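Local coordinates for type VII secretion system protein EssB (Staphylococcus aureus, PDB 4ANN) that forms part of the membrane-bound type VII (Ess) secretion machinery and is probably required for secretion of EsxA and EsxB, at residues R123-Q126 / N127-P131. Numbering follows the deposited sequence. Where two conformers were deposited one is given.
Sequences RGLQ and NVVDP
A tight reversal of the chain, a type II beta turn leading into a classic beta bulge, folds Val128 and Val129 back against Leu125 in the cytoplasmic segment of EssB. Gln126 and Asn127 are the central residues of the turn; Asn127 adopts a left-handed backbone conformation. The carbonyl of Leu125 is gripped twice. Val128 N donates to Leu125 O at 2.9 Å, closing the turn from above the carbonyl plane, whereas Val129 N reaches the same oxygen at 3.0 Å within that plane, its N-H...O angle a straighter 166°. The antiparallel pair is completed by Leu125 N, which donates to Val129 O at 3.0 Å. Two consecutive residues thus face one, and that extra residue makes the bulge.

Gly124 and Gln126 use their backbones to pair with Thr102 and Arg100, so strand 124-125 is held between the strand 101-102 and the returning chain. Beyond the bridge, the backbone of Gly124 passes close to Val129 and Asp130, its CA 3.4 Å from Asp130 O. Arg22 hydrogen-bonds to Arg123 O through NH1 and to Asp130 O through NH2. A cis peptide bond precedes Pro131, whose ring lies against the strand with CD 3.5 Å from Gly124 N; Pro131 O is hydrogen-bonded to Thr102 OG1.

The apolar contact lies on one side of the reversal. Leu125 and Val128 run alongside each other, pointing the same way, with Leu125 CB 3.7 Å from Val128 CB. Val128 CG1, anti to the backbone N (chi1 172°), comes 4.1 Å from the methyl Leu125 CD1. From the bulge's second residue, the methyl Val129 CG1 comes within 4.1 Å of Leu125 CB.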
loop_
_atom_site.group_PDB
_atom_site.type_symbol
_atom_site.label_atom_id
_atom_site.label_comp_id
_atom_site.label_asym_id
_atom_site.label_seq_id
_atom_site.Cartn_x
_atom_site.Cartn_y
_atom_site.Cartn_z
ATOM N N ARG A 123 -8.369 -3.424 3.726
ATOM C CA ARG A 123 -9.336 -2.657 2.960
ATOM C C ARG A 123 -10.296 -1.891 3.881
ATOM O O ARG A 123 -10.842 -2.481 4.789
ATOM C CB ARG A 123 -10.290 -3.476 2.155
ATOM C CG ARG A 123 -9.754 -4.663 1.553
ATOM C CD ARG A 123 -10.724 -5.396 0.640
ATOM N NE ARG A 123 -10.255 -6.647 0.203
ATOM C CZ ARG A 123 -10.902 -7.485 -0.581
ATOM N NH1 ARG A 123 -12.109 -7.189 -1.034
ATOM N NH2 ARG A 123 -10.359 -8.645 -0.919
ATOM N N GLY A 124 -10.475 -0.622 3.610
ATOM C CA GLY A 124 -11.637 0.072 4.155
ATOM C C GLY A 124 -12.706 0.217 3.123
ATOM O O GLY A 124 -12.570 -0.213 1.955
ATOM N N LEU A 125 -13.814 0.843 3.536
ATOM C CA LEU A 125 -14.936 1.132 2.673
ATOM C C LEU A 125 -15.356 2.550 2.909
ATOM O O LEU A 125 -15.612 2.884 4.065
ATOM C CB LEU A 125 -16.103 0.244 2.967
ATOM C CG LEU A 125 -15.978 -1.183 2.556
ATOM C CD1 LEU A 125 -17.142 -1.934 3.210
ATOM C CD2 LEU A 125 -15.997 -1.307 1.018
ATOM N N GLN A 126 -15.439 3.296 1.820
ATOM C CA GLN A 126 -15.766 4.710 1.949
ATOM C C GLN A 126 -17.021 4.911 2.747
ATOM O O GLN A 126 -18.029 4.262 2.493
ATOM C CB GLN A 126 -15.899 5.325 0.556
ATOM C CG GLN A 126 -14.523 5.151 -0.124
ATOM C CD GLN A 126 -13.946 6.562 -0.205
ATOM O OE1 GLN A 126 -13.728 7.192 0.828
ATOM N NE2 GLN A 126 -13.790 6.951 -1.471
ATOM N N ASN A 127 -16.927 5.794 3.742
ATOM C CA ASN A 127 -18.099 6.243 4.470
ATOM C C ASN A 127 -18.630 5.110 5.338
ATOM O O ASN A 127 -19.694 5.342 5.907
ATOM C CB ASN A 127 -19.245 6.727 3.572
ATOM C CG ASN A 127 -18.853 7.821 2.620
ATOM O OD1 ASN A 127 -19.179 7.860 1.425
ATOM N ND2 ASN A 127 -18.130 8.806 3.148
ATOM N N VAL A 128 -17.892 4.011 5.458
ATOM C CA VAL A 128 -18.401 2.844 6.163
ATOM C C VAL A 128 -17.477 2.289 7.233
ATOM O O VAL A 128 -17.911 2.042 8.336
ATOM C CB VAL A 128 -18.752 1.748 5.144
ATOM C CG1 VAL A 128 -19.091 0.485 5.869
ATOM C CG2 VAL A 128 -19.902 2.200 4.283
ATOM N N VAL A 129 -16.206 2.033 6.840
ATOM C CA VAL A 129 -15.243 1.542 7.808
ATOM C C VAL A 129 -13.852 2.007 7.407
ATOM O O VAL A 129 -13.533 2.107 6.193
ATOM C CB VAL A 129 -15.325 0.011 7.995
ATOM C CG1 VAL A 129 -14.894 -0.741 6.751
ATOM C CG2 VAL A 129 -14.468 -0.440 9.179
ATOM N N ASP A 130 -13.022 2.280 8.382
ATOM C CA ASP A 130 -11.632 2.666 8.218
ATOM C C ASP A 130 -10.856 1.544 7.567
ATOM O O ASP A 130 -11.319 0.370 7.561
ATOM C CB ASP A 130 -11.033 3.019 9.593
ATOM C CG ASP A 130 -11.493 4.340 10.153
ATOM O OD1 ASP A 130 -12.106 5.147 9.423
ATOM O OD2 ASP A 130 -11.228 4.556 11.379
ATOM N N PRO A 131 -9.679 1.792 6.942
ATOM C CA PRO A 131 -8.970 3.062 6.925
ATOM C C PRO A 131 -9.649 4.131 6.062
ATOM O O PRO A 131 -10.316 3.867 5.071
ATOM C CB PRO A 131 -7.573 2.730 6.345
ATOM C CG PRO A 131 -7.814 1.446 5.589
ATOM C CD PRO A 131 -8.854 0.728 6.383
#